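Local coordinates for SusD-like carbohydrate binding protein BF1063 (Bacteroides fragilis NCTC 9343, PDB 3I4G) that probably binds carbohydrate at the bacterial outer membrane as a SusD-like lipoprotein, at residues 125-130 with 201-206; 145-150 with 167-172. All blocks are in the same frame, centred on the assembly; numbering follows the deposited sequence.

Contact 1: 125-130 with 201-206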
ATOM      1  N   ALA A 125      18.262  -7.609  -9.601  1.00  8.97           N
ATOM      2  CA  ALA A 125      17.873  -8.891  -9.024  1.00  8.32           C
ATOM      3  C   ALA A 125      18.017  -8.892  -7.515  1.00  8.54           C
ATOM      4  O   ALA A 125      17.159  -9.442  -6.800  1.00  9.38           O
ATOM      5  CB  ALA A 125      18.695 -10.038  -9.641  1.00  9.14           C
ATOM      6  N   ARG A 126      19.077  -8.273  -7.004  1.00  8.37           N
ATOM      7  CA  ARG A 126      19.242  -8.194  -5.548  1.00  7.59           C
ATOM      8  C   ARG A 126      18.166  -7.321  -4.900  1.00  8.15           C
ATOM      9  O   ARG A 126      17.660  -7.642  -3.837  1.00  8.66           O
ATOM     10  CB  ARG A 126      20.646  -7.705  -5.171  1.00  9.82           C
ATOM     11  CG  ARG A 126      21.741  -8.714  -5.545  1.00 10.41           C
ATOM     12  CD  ARG A 126      23.106  -8.139  -5.279  1.00 12.02           C
ATOM     13  NE  ARG A 126      23.429  -8.156  -3.870  1.00 10.57           N
ATOM     14  CZ  ARG A 126      24.595  -7.741  -3.379  1.00 12.62           C
ATOM     15  NH1 ARG A 126      25.500  -7.191  -4.172  1.00 13.20           N
ATOM     16  NH2 ARG A 126      24.845  -7.853  -2.089  1.00 12.35           N
ATOM     17  N   PHE A 127      17.837  -6.212  -5.544  1.00  9.93           N
ATOM     18  CA  PHE A 127      16.764  -5.359  -5.041  1.00  7.92           C
ATOM     19  C   PHE A 127      15.472  -6.130  -4.965  1.00  8.53           C
ATOM     20  O   PHE A 127      14.804  -6.142  -3.943  1.00  8.89           O
ATOM     21  CB  PHE A 127      16.585  -4.142  -5.947  1.00  8.53           C
ATOM     22  CG  PHE A 127      15.300  -3.384  -5.692  1.00  8.56           C
ATOM     23  CD1 PHE A 127      15.191  -2.530  -4.607  1.00 10.28           C
ATOM     24  CD2 PHE A 127      14.213  -3.537  -6.535  1.00  8.99           C
ATOM     25  CE1 PHE A 127      14.009  -1.838  -4.369  1.00  9.94           C
ATOM     26  CE2 PHE A 127      13.036  -2.829  -6.285  1.00  9.06           C
ATOM     27  CZ  PHE A 127      12.947  -1.986  -5.192  1.00  8.99           C
ATOM     28  N   LEU A 128      15.109  -6.786  -6.056  1.00  8.66           N
ATOM     29  CA  LEU A 128      13.859  -7.537  -6.114  1.00  8.42           C
ATOM     30  C   LEU A 128      13.831  -8.659  -5.076  1.00  9.17           C
ATOM     31  O   LEU A 128      12.828  -8.816  -4.374  1.00  9.82           O
ATOM     32  CB  LEU A 128      13.616  -8.079  -7.522  1.00  8.92           C
ATOM     33  CG  LEU A 128      13.302  -7.018  -8.561  1.00  8.49           C
ATOM     34  CD1 LEU A 128      13.353  -7.613  -9.963  1.00 10.40           C
ATOM     35  CD2 LEU A 128      11.913  -6.327  -8.309  1.00 11.91           C
ATOM     36  N   ARG A 129      14.919  -9.411  -4.935  1.00  7.75           N
ATOM     37  CA  ARG A 129      14.963 -10.468  -3.940  1.00  8.78           C
ATOM     38  C   ARG A 129      14.818  -9.894  -2.537  1.00  9.93           C
ATOM     39  O   ARG A 129      14.074 -10.427  -1.689  1.00  9.11           O
ATOM     40  CB  ARG A 129      16.283 -11.244  -4.076  1.00  9.35           C
ATOM     41  CG  ARG A 129      16.443 -12.322  -3.012  1.00  9.16           C
ATOM     42  CD  ARG A 129      17.733 -13.130  -3.191  1.00  9.80           C
ATOM     43  NE  ARG A 129      18.929 -12.329  -2.998  1.00  9.04           N
ATOM     44  CZ  ARG A 129      20.164 -12.827  -3.016  1.00 10.37           C
ATOM     45  NH1 ARG A 129      20.370 -14.114  -3.215  1.00 11.37           N
ATOM     46  NH2 ARG A 129      21.190 -12.035  -2.810  1.00 10.19           N
ATOM     47  N   ALA A 130      15.525  -8.814  -2.263  1.00  8.74           N
ATOM     48  CA  ALA A 130      15.459  -8.219  -0.942  1.00  8.27           C
ATOM     49  C   ALA A 130      14.081  -7.663  -0.586  1.00  9.14           C
ATOM     50  O   ALA A 130      13.680  -7.756   0.582  1.00  8.71           O
ATOM     51  CB  ALA A 130      16.510  -7.141  -0.777  1.00  9.22           C
ATOM     52  N   LEU A 201      17.081   2.815  -1.924  1.00  7.65           N
ATOM     53  CA  LEU A 201      17.257   3.590  -0.707  1.00  7.47           C
ATOM     54  C   LEU A 201      15.946   3.735   0.088  1.00  8.21           C
ATOM     55  O   LEU A 201      15.987   3.804   1.328  1.00  8.74           O
ATOM     56  CB  LEU A 201      17.848   4.996  -0.995  1.00  8.12           C
ATOM     57  CG  LEU A 201      19.251   5.051  -1.540  1.00  8.77           C
ATOM     58  CD1 LEU A 201      19.591   6.452  -2.062  1.00  9.94           C
ATOM     59  CD2 LEU A 201      20.197   4.624  -0.440  1.00 10.87           C
ATOM     60  N   ALA A 202      14.794   3.812  -0.581  1.00  8.93           N
ATOM     61  CA  ALA A 202      13.531   3.946   0.122  1.00  9.79           C
ATOM     62  C   ALA A 202      13.211   2.659   0.856  1.00  8.26           C
ATOM     63  O   ALA A 202      12.757   2.690   1.996  1.00  8.71           O
ATOM     64  CB  ALA A 202      12.420   4.307  -0.848  1.00 10.20           C
ATOM     65  N   PHE A 203      13.456   1.509   0.215  1.00  8.43           N
ATOM     66  CA  PHE A 203      13.283   0.250   0.923  1.00  8.41           C
ATOM     67  C   PHE A 203      14.307   0.061   2.038  1.00  8.09           C
ATOM     68  O   PHE A 203      13.977  -0.507   3.076  1.00  8.66           O
ATOM     69  CB  PHE A 203      13.280  -0.942  -0.037  1.00  8.21           C
ATOM     70  CG  PHE A 203      11.939  -1.183  -0.641  1.00  8.87           C
ATOM     71  CD1 PHE A 203      11.037  -2.006   0.009  1.00  8.25           C
ATOM     72  CD2 PHE A 203      11.541  -0.582  -1.824  1.00  8.90           C
ATOM     73  CE1 PHE A 203       9.768  -2.236  -0.499  1.00  8.99           C
ATOM     74  CE2 PHE A 203      10.264  -0.835  -2.350  1.00  9.28           C
ATOM     75  CZ  PHE A 203       9.376  -1.627  -1.654  1.00  8.60           C
ATOM     76  N   LEU A 204      15.511   0.559   1.841  1.00  8.50           N
ATOM     77  CA  LEU A 204      16.488   0.592   2.933  1.00  7.77           C
ATOM     78  C   LEU A 204      15.927   1.370   4.107  1.00  8.67           C
ATOM     79  O   LEU A 204      16.005   0.924   5.257  1.00  8.53           O
ATOM     80  CB  LEU A 204      17.799   1.241   2.470  1.00  9.02           C
ATOM     81  CG  LEU A 204      18.881   1.461   3.496  1.00  9.39           C
ATOM     82  CD1 LEU A 204      19.291   0.120   4.137  1.00 10.97           C
ATOM     83  CD2 LEU A 204      20.085   2.133   2.852  1.00 11.08           C
ATOM     84  N   GLY A 205      15.411   2.566   3.859  1.00  8.89           N
ATOM     85  CA  GLY A 205      14.800   3.347   4.916  1.00  7.59           C
ATOM     86  C   GLY A 205      13.663   2.643   5.605  1.00  8.78           C
ATOM     87  O   GLY A 205      13.585   2.668   6.843  1.00 10.01           O
ATOM     88  N   ARG A 206      12.764   2.002   4.857  1.00  8.20           N
ATOM     89  CA  ARG A 206      11.686   1.270   5.495  1.00  7.92           C
ATOM     90  C   ARG A 206      12.234   0.106   6.337  1.00  8.55           C
ATOM     91  O   ARG A 206      11.706  -0.185   7.426  1.00  9.50           O
ATOM     92  CB  ARG A 206      10.692   0.694   4.467  1.00  8.48           C
ATOM     93  CG  ARG A 206       9.776   1.669   3.754  1.00  9.86           C
ATOM     94  CD  ARG A 206       8.804   0.877   2.913  1.00 10.31           C
ATOM     95  NE  ARG A 206       7.747   1.678   2.313  1.00 10.06           N
ATOM     96  CZ  ARG A 206       6.767   1.127   1.638  1.00  9.55           C
ATOM     97  NH1 ARG A 206       6.763  -0.190   1.428  1.00 11.47           N
ATOM     98  NH2 ARG A 206       5.811   1.877   1.149  1.00 10.60           N
TER
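F127 brings the far edge of its ring against the ring of F203 in an offset edge-to-face stack. The planes stand 79° apart and the ring centroids are 5.7 Å from each other. The closest approach is 3.8 Å, between F127 CE1 and F203 CD2. F127 CZ is only slightly farther from that same carbon and also comes near F203 CE2. The CE1-CZ edge of F127 is therefore set toward the CD2-CE2 side of F203, off its centre. With CG of F127 anti to the backbone N (chi1 166°), the ring reaches across toward helix 197-211, although its CB leaves the backbone at a slant to that helix; the CB of F203 points toward helix 116-139. The helix backbones stay well separated, the nearest CA atoms, those of F127 and F203, being 8.9 Å apart. Both segments belong to the helical SusD-like N-terminal region, where helices 116-139 and 197-211 are bridged here by aromatic side chains. The rings continue into a wider cluster: F127 also meets F253 edge-to-face and F203 meets F134, while F203 packs on V384 and I385 of strand 380-386. Contact between the segments is therefore apolar and buried, resting on dispersion and on the weak electrostatic attraction between ring C-H groups and a neighbouring pi face.

Contact 2: 145-150 with 167-172; sequences LVENVL and LKWCVT
L145 lays its two methyl groups over one face of the W169 indole. CD1 sits above the six-membered ring of W169, 3.9 Å from its centroid and 12° off the ring normal, a CH-pi contact made almost squarely over the centre. The other branch takes the five-membered ring, L145 CD2 lying 3.9 Å from W169 CG, and so the forked end of the leucine spans both halves of the indole. The L145 side chain swings out opposite its own amide nitrogen, which carries this fork toward helix 163-180. V146, next along, turns its side chain away from that helix, and its carbonyl oxygen accepts hydrogen bonds from Y133 OH and N103 ND2, tying the loop to helices 116-139 and 86-109. The contact lies at the surface of the helical SusD-like N-terminal region, where an irregular connection following helix 116-139 folds back beside the tryptophan of a later helix. E147 turns its side chain toward W169 again and meets the indole at its N-H edge. W169 NE1 donates to E147 OE1 at 3.0 Å with an N-H...O angle of 155°, a moderately bent bond that would limit rotation of the indole in its own plane. The carboxylate stands steeply to the indole, their planes 75° apart, and the N-H approaches OE1 from above the carboxylate plane. Nearer the backbone, E147 CG packs 4.0 Å from W169 CZ2, adding an apolar touch alongside the polar one. Both W169 and E147 also touch R129 of helix 116-139, whose guanidinium is salt-bridged to E173.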
ATOM      1  N   LEU A 145      15.941 -17.905   5.254  1.00  9.88           N
ATOM      2  CA  LEU A 145      16.682 -16.965   4.445  1.00 10.28           C
ATOM      3  C   LEU A 145      17.462 -17.803   3.445  1.00 11.82           C
ATOM      4  O   LEU A 145      18.510 -18.377   3.755  1.00 13.56           O
ATOM      5  CB  LEU A 145      17.572 -16.105   5.345  1.00 11.65           C
ATOM      6  CG  LEU A 145      18.445 -15.073   4.601  1.00 14.52           C
ATOM      7  CD1 LEU A 145      17.610 -14.100   3.793  1.00 15.40           C
ATOM      8  CD2 LEU A 145      19.309 -14.282   5.577  1.00 14.18           C
ATOM      9  N   VAL A 146      16.901 -17.936   2.261  1.00 12.11           N
ATOM     10  CA  VAL A 146      17.451 -18.762   1.194  1.00 12.70           C
ATOM     11  C   VAL A 146      18.079 -17.873   0.134  1.00 12.84           C
ATOM     12  O   VAL A 146      17.440 -17.010  -0.475  1.00 10.93           O
ATOM     13  CB  VAL A 146      16.379 -19.607   0.559  1.00 12.75           C
ATOM     14  CG1 VAL A 146      16.973 -20.488  -0.573  1.00 14.22           C
ATOM     15  CG2 VAL A 146      15.685 -20.467   1.638  1.00 14.92           C
ATOM     16  N   GLU A 147      19.355 -18.098  -0.118  1.00 11.79           N
ATOM     17  CA  GLU A 147      20.138 -17.371  -1.119  1.00 12.92           C
ATOM     18  C   GLU A 147      20.655 -18.246  -2.247  1.00 13.51           C
ATOM     19  O   GLU A 147      20.982 -17.758  -3.317  1.00 15.02           O
ATOM     20  CB  GLU A 147      21.335 -16.725  -0.416  1.00 18.45           C
ATOM     21  CG  GLU A 147      20.934 -15.768   0.676  1.00 18.86           C
ATOM     22  CD  GLU A 147      22.106 -15.293   1.532  1.00 20.11           C
ATOM     23  OE1 GLU A 147      22.885 -14.437   1.063  1.00 19.39           O
ATOM     24  OE2 GLU A 147      22.182 -15.707   2.716  1.00 30.47           O
ATOM     25  N   ASN A 148      20.762 -19.539  -1.988  1.00 14.73           N
ATOM     26  CA  ASN A 148      21.293 -20.496  -2.945  1.00 14.98           C
ATOM     27  C   ASN A 148      20.192 -21.268  -3.634  1.00 16.01           C
ATOM     28  O   ASN A 148      19.068 -21.338  -3.132  1.00 17.50           O
ATOM     29  CB  ASN A 148      22.203 -21.493  -2.241  1.00 15.95           C
ATOM     30  CG  ASN A 148      23.401 -20.849  -1.644  1.00 19.67           C
ATOM     31  OD1 ASN A 148      23.932 -19.879  -2.182  1.00 25.94           O
ATOM     32  ND2 ASN A 148      23.863 -21.393  -0.530  1.00 25.39           N
ATOM     33  N   VAL A 149      20.504 -21.819  -4.801  1.00 15.48           N
ATOM     34  CA  VAL A 149      19.573 -22.622  -5.550  1.00 17.20           C
ATOM     35  C   VAL A 149      19.495 -23.976  -4.842  1.00 18.43           C
ATOM     36  O   VAL A 149      20.513 -24.629  -4.612  1.00 18.72           O
ATOM     37  CB  VAL A 149      20.034 -22.749  -7.016  1.00 16.35           C
ATOM     38  CG1 VAL A 149      19.122 -23.712  -7.784  1.00 18.44           C
ATOM     39  CG2 VAL A 149      20.088 -21.359  -7.660  1.00 17.88           C
ATOM     40  N   LEU A 150      18.281 -24.353  -4.434  1.00 17.42           N
ATOM     41  CA  LEU A 150      18.046 -25.583  -3.729  1.00 18.99           C
ATOM     42  C   LEU A 150      17.200 -26.546  -4.572  1.00 17.89           C
ATOM     43  O   LEU A 150      16.363 -26.138  -5.391  1.00 22.59           O
ATOM     44  CB  LEU A 150      17.283 -25.296  -2.425  1.00 18.83           C
ATOM     45  CG  LEU A 150      17.865 -24.294  -1.432  1.00 17.96           C
ATOM     46  CD1 LEU A 150      16.983 -24.159  -0.144  1.00 17.83           C
ATOM     47  CD2 LEU A 150      19.293 -24.633  -1.051  1.00 21.15           C
ATOM     48  N   LEU A 167      16.424  -8.634   8.599  1.00  9.17           N
ATOM     49  CA  LEU A 167      16.461  -7.201   8.370  1.00  7.76           C
ATOM     50  C   LEU A 167      17.909  -6.694   8.203  1.00 10.06           C
ATOM     51  O   LEU A 167      18.171  -5.827   7.360  1.00  9.96           O
ATOM     52  CB  LEU A 167      15.735  -6.465   9.482  1.00  9.74           C
ATOM     53  CG  LEU A 167      14.225  -6.722   9.540  1.00 10.34           C
ATOM     54  CD1 LEU A 167      13.637  -6.036  10.773  1.00 13.08           C
ATOM     55  CD2 LEU A 167      13.478  -6.309   8.235  1.00 12.28           C
ATOM     56  N   LYS A 168      18.858  -7.225   8.972  1.00  9.83           N
ATOM     57  CA  LYS A 168      20.256  -6.848   8.789  1.00 11.39           C
ATOM     58  C   LYS A 168      20.739  -7.215   7.386  1.00 10.58           C
ATOM     59  O   LYS A 168      21.502  -6.464   6.765  1.00  9.70           O
ATOM     60  CB  LYS A 168      21.157  -7.528   9.833  1.00 11.65           C
ATOM     61  CG  LYS A 168      21.008  -6.975  11.245  1.00 15.05           C
ATOM     62  CD  LYS A 168      21.924  -7.716  12.256  1.00 17.65           C
ATOM     63  N   TRP A 169      20.358  -8.404   6.907  1.00  9.05           N
ATOM     64  CA  TRP A 169      20.703  -8.835   5.564  1.00  8.86           C
ATOM     65  C   TRP A 169      20.069  -7.904   4.528  1.00 11.04           C
ATOM     66  O   TRP A 169      20.707  -7.519   3.536  1.00  9.94           O
ATOM     67  CB  TRP A 169      20.275 -10.318   5.386  1.00  8.93           C
ATOM     68  CG  TRP A 169      20.572 -10.947   4.079  1.00 10.26           C
ATOM     69  CD1 TRP A 169      21.642 -11.682   3.756  1.00 12.70           C
ATOM     70  CD2 TRP A 169      19.704 -10.975   2.954  1.00 10.82           C
ATOM     71  NE1 TRP A 169      21.519 -12.151   2.476  1.00 11.36           N
ATOM     72  CE2 TRP A 169      20.324 -11.730   1.966  1.00 10.24           C
ATOM     73  CE3 TRP A 169      18.438 -10.449   2.704  1.00 10.68           C
ATOM     74  CZ2 TRP A 169      19.748 -11.945   0.717  1.00  9.57           C
ATOM     75  CZ3 TRP A 169      17.859 -10.651   1.463  1.00 10.35           C
ATOM     76  CH2 TRP A 169      18.523 -11.414   0.486  1.00 11.91           C
ATOM     77  N   CYS A 170      18.815  -7.526   4.751  1.00  9.62           N
ATOM     78  CA  CYS A 170      18.132  -6.610   3.831  1.00  9.24           C
ATOM     79  C   CYS A 170      18.857  -5.273   3.769  1.00  8.56           C
ATOM     80  O   CYS A 170      18.970  -4.689   2.710  1.00  9.38           O
ATOM     81  CB  CYS A 170      16.692  -6.393   4.228  1.00  8.13           C
ATOM     82  SG  CYS A 170      15.561  -7.774   3.872  1.00 10.82           S
ATOM     83  N   VAL A 171      19.347  -4.776   4.899  1.00  9.37           N
ATOM     84  CA  VAL A 171      20.134  -3.533   4.876  1.00  9.13           C
ATOM     85  C   VAL A 171      21.333  -3.677   3.940  1.00 10.14           C
ATOM     86  O   VAL A 171      21.574  -2.828   3.072  1.00  9.98           O
ATOM     87  CB  VAL A 171      20.589  -3.135   6.294  1.00  8.87           C
ATOM     88  CG1 VAL A 171      21.698  -2.088   6.240  1.00  9.93           C
ATOM     89  CG2 VAL A 171      19.380  -2.661   7.130  1.00  9.80           C
ATOM     90  N   THR A 172      22.077  -4.772   4.084  1.00  9.39           N
ATOM     91  CA  THR A 172      23.246  -4.997   3.252  1.00 11.17           C
ATOM     92  C   THR A 172      22.840  -5.076   1.785  1.00  9.36           C
ATOM     93  O   THR A 172      23.487  -4.457   0.913  1.00 10.51           O
ATOM     94  CB  THR A 172      23.951  -6.289   3.669  1.00 11.82           C
ATOM     95  OG1 THR A 172      24.335  -6.168   5.052  1.00 17.14           O
ATOM     96  CG2 THR A 172      25.174  -6.568   2.771  1.00 15.35           C
TER

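How the contacts relate
From the N terminus, the chain first passes through 125-130 on helix 116-139, then enters the loop holding 145-150. Helix 163-180 follows and brings 167-172 back to that loop, so contact 2 closes a short loop, with 16 residues between its segments. The next helix, 197-211, supplies 201-206 and closes the longer loop of contact 1, inside which contact 2 is nested. Their centres are 12 Å apart and the two touch directly: R129 packs on W169, A130 on C170, and L204 on V171. Helix 163-180 thereby meets both helices of contact 1, joining the buried aromatic packing to the surface loop.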